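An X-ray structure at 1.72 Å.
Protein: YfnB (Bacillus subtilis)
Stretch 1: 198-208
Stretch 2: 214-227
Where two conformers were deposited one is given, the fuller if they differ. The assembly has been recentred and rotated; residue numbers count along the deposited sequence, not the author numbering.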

# COMPACT_ATOMS: atom_id res chain seq x y z
N LEU A 198 0.37 8.30 -16.00
CA LEU A 198 1.19 9.02 -15.02
C LEU A 198 2.66 8.62 -15.00
O LEU A 198 2.99 7.44 -15.16
CB LEU A 198 0.65 8.82 -13.59
CG LEU A 198 -0.86 9.06 -13.37
CD1 LEU A 198 -1.17 8.71 -11.97
CD2 LEU A 198 -1.19 10.55 -13.67
N ASP A 199 3.53 9.59 -14.71
CA ASP A 199 4.89 9.28 -14.29
C ASP A 199 4.80 8.50 -12.97
O ASP A 199 3.89 8.74 -12.15
CB ASP A 199 5.73 10.57 -14.08
CG ASP A 199 6.11 11.23 -15.40
OD1 ASP A 199 5.82 10.64 -16.46
OD2 ASP A 199 6.71 12.33 -15.36
N THR A 200 5.72 7.56 -12.78
CA THR A 200 5.74 6.69 -11.60
C THR A 200 7.10 6.69 -10.88
O THR A 200 8.17 6.76 -11.52
CB THR A 200 5.47 5.22 -12.01
OG1 THR A 200 6.35 4.87 -13.08
CG2 THR A 200 4.01 5.03 -12.51
N CYS A 201 7.05 6.55 -9.55
CA CYS A 201 8.26 6.44 -8.72
C CYS A 201 8.16 5.18 -7.85
O CYS A 201 7.32 5.09 -6.99
CB CYS A 201 8.41 7.69 -7.86
SG CYS A 201 9.91 7.63 -6.83
N TRP A 202 9.04 4.22 -8.13
CA TRP A 202 9.07 2.94 -7.45
C TRP A 202 9.95 3.02 -6.20
O TRP A 202 11.16 3.22 -6.31
CB TRP A 202 9.61 1.87 -8.42
CG TRP A 202 9.53 0.46 -7.86
CD1 TRP A 202 8.62 0.00 -6.94
CD2 TRP A 202 10.35 -0.66 -8.23
NE1 TRP A 202 8.85 -1.35 -6.70
CE2 TRP A 202 9.89 -1.78 -7.49
CE3 TRP A 202 11.43 -0.82 -9.12
CZ2 TRP A 202 10.49 -3.03 -7.60
CZ3 TRP A 202 12.01 -2.08 -9.24
CH2 TRP A 202 11.54 -3.18 -8.47
N MSE A 203 9.31 2.85 -5.04
CA MSE A 203 10.00 2.74 -3.77
C MSE A 203 10.52 1.30 -3.66
O MSE A 203 9.73 0.35 -3.56
CB MSE A 203 9.00 3.09 -2.65
CG MSE A 203 9.53 2.91 -1.25
SE MSE A 203 11.05 4.06 -0.86
CE MSE A 203 11.23 3.63 1.06
N ASN A 204 11.83 1.13 -3.73
CA ASN A 204 12.44 -0.21 -3.75
C ASN A 204 13.70 -0.25 -2.88
O ASN A 204 14.82 -0.46 -3.38
CB ASN A 204 12.74 -0.63 -5.19
CG ASN A 204 13.18 -2.09 -5.31
OD1 ASN A 204 12.89 -2.91 -4.44
ND2 ASN A 204 13.92 -2.40 -6.36
N PRO A 205 13.54 -0.00 -1.57
CA PRO A 205 14.68 0.08 -0.65
C PRO A 205 15.55 -1.17 -0.64
O PRO A 205 16.76 -1.07 -0.47
CB PRO A 205 14.03 0.25 0.73
CG PRO A 205 12.58 -0.08 0.54
CD PRO A 205 12.25 0.23 -0.90
N ASP A 206 14.93 -2.33 -0.86
CA ASP A 206 15.64 -3.60 -0.77
C ASP A 206 16.15 -4.10 -2.11
O ASP A 206 16.67 -5.21 -2.19
CB ASP A 206 14.74 -4.67 -0.15
CG ASP A 206 14.38 -4.36 1.28
OD1 ASP A 206 15.21 -3.75 1.98
OD2 ASP A 206 13.25 -4.72 1.67
N MSE A 207 16.00 -3.27 -3.15
CA MSE A 207 16.54 -3.58 -4.48
C MSE A 207 16.04 -4.93 -4.96
O MSE A 207 16.81 -5.78 -5.44
CB MSE A 207 18.08 -3.51 -4.50
CG MSE A 207 18.60 -2.15 -4.05
SE MSE A 207 20.53 -2.00 -3.93
CE MSE A 207 20.94 -2.40 -5.79
N LYS A 208 14.73 -5.11 -4.82
CA LYS A 208 14.02 -6.27 -5.33
C LYS A 208 14.13 -6.30 -6.84
O LYS A 208 14.25 -5.25 -7.49
CB LYS A 208 12.55 -6.22 -4.91
CG LYS A 208 12.37 -6.41 -3.41
CD LYS A 208 10.89 -6.28 -3.03
CE LYS A 208 10.71 -6.28 -1.51
NZ LYS A 208 11.14 -7.55 -0.87
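Stretch 2, residues 214-227: IIPTYEIRKLEELY

Stretch 2 lies beside stretch 1 as a parallel neighbour in a β-sheet. Strand 218-220 runs in the same direction as strand 199-203, their axes crossing at -20° and approaching to 4.5 Å, and the two stretches together bury 858 Å². Before its strand, stretch 2 is extended through Ile215 and Pro216; after it, the chain turns at Arg221 and passes into helix by Leu226.

At the start, Asp199 directs its CB toward Thr217, 3.6 Å from Thr217 OG1. Next comes a reciprocal pair of threonines. Thr200 N donates to Thr217 OG1 (2.9 Å), and Thr217 N donates to Thr200 OG1 (3.0 Å). A short β-hydroxyl suits this place because it can accept from a backbone amide close at hand. Thr200 O then accepts from Tyr218 N at 2.9 Å, and the regular ladder begins.

Cys201 pairs with Tyr218, their CA atoms 4.6 Å apart. Its small thiol suits a buried position against apolar side chains, with SG 3.7 Å from Ile220 CD1 and 3.9 Å from Leu226 CD2, so Cys201 also meets Leu226, in the helix that follows the strand.

Trp202 supplies the centre of the ladder: its N donates to Tyr218 O (2.9 Å) and its O accepts from Ile220 N (3.0 Å), the alternation typical of parallel strands. Its side chain lies with that of Glu219 on the face opposite Cys201 and Tyr218. The indole meets the Glu219 carboxylate obliquely, Trp202 CE3 3.6 Å from Glu219 CD, while Trp202 CB packs 3.8 Å from Pro216 CB.

Met203, a selenomethionine, returns to the face of Cys201, Tyr218 and Ile220. Its long, flexible side chain reaches past its partner: SE lies 4.2 Å from Ile220 CG1 and 4.3 Å from Leu223 CD2, and CE is 3.4 Å from Arg221 O.

Asn204 ends the ladder, its N donating to Ile220 O (2.9 Å). Its amide can both donate and accept: ND2 bonds Glu219 OE2 at 2.9 Å, whereas OD1 accepts from Lys208 N at 2.9 Å. A water bridges Asn204 O (2.9 Å) and Glu219 OE2 (2.8 Å).

From Asn204 to Met207 the chain makes a type I β turn, and Pro205, with phi -57°, fits its second position. Arg221 NE donates to Pro205 O at 3.1 Å, near the guanidinium plane, while selenomethionine Met207 places SE over one face, 3.8 Å from Arg221 CZ. Asp206 and Lys208 make no direct contact with stretch 2.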

# COMPACT_ATOMS: atom_id res chain seq x y z
N ILE A 214 8.02 -4.21 -15.26
CA ILE A 214 7.16 -3.03 -15.28
C ILE A 214 8.08 -1.84 -14.99
O ILE A 214 8.55 -1.69 -13.83
CB ILE A 214 6.04 -3.16 -14.23
CG1 ILE A 214 5.14 -4.35 -14.59
CG2 ILE A 214 5.24 -1.86 -14.09
CD1 ILE A 214 4.18 -4.76 -13.49
N ILE A 215 8.35 -1.02 -16.00
CA ILE A 215 9.40 0.01 -15.88
C ILE A 215 8.91 1.37 -15.35
O ILE A 215 8.17 2.09 -16.04
CB ILE A 215 10.20 0.22 -17.21
CG1 ILE A 215 10.67 -1.12 -17.82
CG2 ILE A 215 11.39 1.22 -17.01
CD1 ILE A 215 11.52 -2.01 -16.89
N PRO A 216 9.36 1.76 -14.15
CA PRO A 216 8.93 3.04 -13.55
C PRO A 216 9.68 4.24 -14.16
O PRO A 216 10.75 4.06 -14.74
CB PRO A 216 9.33 2.87 -12.09
CG PRO A 216 10.56 2.02 -12.15
CD PRO A 216 10.32 1.05 -13.29
N THR A 217 9.15 5.46 -14.00
CA THR A 217 9.89 6.65 -14.44
C THR A 217 11.12 6.83 -13.57
O THR A 217 12.19 7.18 -14.09
CB THR A 217 9.02 7.94 -14.36
OG1 THR A 217 7.73 7.65 -14.93
CG2 THR A 217 9.68 9.14 -15.11
N TYR A 218 10.95 6.61 -12.26
CA TYR A 218 12.04 6.70 -11.28
C TYR A 218 12.02 5.50 -10.36
O TYR A 218 10.98 4.91 -10.14
CB TYR A 218 11.87 7.93 -10.37
CG TYR A 218 11.49 9.18 -11.11
CD1 TYR A 218 12.47 9.97 -11.72
CD2 TYR A 218 10.14 9.58 -11.17
CE1 TYR A 218 12.13 11.13 -12.41
CE2 TYR A 218 9.79 10.76 -11.85
CZ TYR A 218 10.80 11.52 -12.46
OH TYR A 218 10.49 12.68 -13.15
N GLU A 219 13.18 5.20 -9.79
CA GLU A 219 13.31 4.15 -8.77
C GLU A 219 14.22 4.69 -7.66
O GLU A 219 15.34 5.17 -7.95
CB GLU A 219 13.94 2.91 -9.40
CG GLU A 219 14.11 1.79 -8.34
CD GLU A 219 14.78 0.55 -8.91
OE1 GLU A 219 15.00 0.46 -10.15
OE2 GLU A 219 15.09 -0.34 -8.08
N ILE A 220 13.77 4.61 -6.40
CA ILE A 220 14.55 5.12 -5.26
C ILE A 220 14.62 4.07 -4.15
O ILE A 220 13.81 3.16 -4.13
CB ILE A 220 13.95 6.39 -4.69
CG1 ILE A 220 12.54 6.16 -4.15
CG2 ILE A 220 13.86 7.44 -5.79
CD1 ILE A 220 11.84 7.52 -3.63
N ARG A 221 15.56 4.26 -3.23
CA ARG A 221 15.61 3.40 -2.03
C ARG A 221 15.06 4.12 -0.80
O ARG A 221 14.46 3.49 0.06
CB ARG A 221 17.03 2.91 -1.78
CG ARG A 221 17.51 1.97 -2.88
CD ARG A 221 18.96 1.61 -2.65
NE ARG A 221 19.10 0.69 -1.55
CZ ARG A 221 20.26 0.34 -1.01
NH1 ARG A 221 21.41 0.86 -1.46
NH2 ARG A 221 20.28 -0.52 -0.00
N LYS A 222 15.25 5.43 -0.71
CA LYS A 222 14.80 6.15 0.47
C LYS A 222 13.91 7.28 0.04
O LYS A 222 14.13 7.89 -1.01
CB LYS A 222 15.97 6.73 1.25
CG LYS A 222 16.92 5.67 1.83
CD LYS A 222 17.94 6.27 2.79
CE LYS A 222 18.89 7.26 2.13
NZ LYS A 222 20.13 7.47 2.96
N LEU A 223 12.91 7.58 0.88
CA LEU A 223 11.99 8.66 0.56
C LEU A 223 12.66 10.02 0.32
O LEU A 223 12.18 10.80 -0.48
CB LEU A 223 10.93 8.79 1.65
CG LEU A 223 9.91 7.63 1.68
CD1 LEU A 223 9.01 7.80 2.94
CD2 LEU A 223 9.02 7.56 0.45
N GLU A 224 13.77 10.28 1.02
CA GLU A 224 14.45 11.58 0.89
C GLU A 224 15.01 11.80 -0.52
O GLU A 224 15.25 12.95 -0.92
CB GLU A 224 15.55 11.75 1.94
CG GLU A 224 16.68 10.71 1.83
CD GLU A 224 17.77 10.86 2.90
OE1 GLU A 224 17.49 11.38 4.01
OE2 GLU A 224 18.92 10.44 2.65
N GLU A 225 15.16 10.73 -1.30
CA GLU A 225 15.59 10.88 -2.70
C GLU A 225 14.54 11.65 -3.53
O GLU A 225 14.84 12.09 -4.63
CB GLU A 225 15.87 9.53 -3.34
CG GLU A 225 17.05 8.78 -2.70
CD GLU A 225 17.19 7.40 -3.29
OE1 GLU A 225 17.19 7.28 -4.51
OE2 GLU A 225 17.25 6.42 -2.54
N LEU A 226 13.31 11.79 -3.01
CA LEU A 226 12.28 12.56 -3.71
C LEU A 226 12.58 14.05 -3.82
O LEU A 226 12.10 14.68 -4.75
CB LEU A 226 10.91 12.38 -3.08
CG LEU A 226 10.21 11.09 -3.50
CD1 LEU A 226 8.98 10.91 -2.58
CD2 LEU A 226 9.78 11.07 -4.99
N TYR A 227 13.36 14.60 -2.88
CA TYR A 227 13.70 16.04 -2.95
C TYR A 227 14.34 16.38 -4.29
O TYR A 227 13.95 17.34 -4.97
CB TYR A 227 14.58 16.49 -1.78
CG TYR A 227 13.85 16.40 -0.46
CD1 TYR A 227 12.71 17.17 -0.23
CD2 TYR A 227 14.31 15.56 0.56
CE1 TYR A 227 12.01 17.09 0.97
CE2 TYR A 227 13.63 15.48 1.79
CZ TYR A 227 12.48 16.27 1.98
OH TYR A 227 11.77 16.20 3.16
O HOH W 1 16.35 0.35 -5.71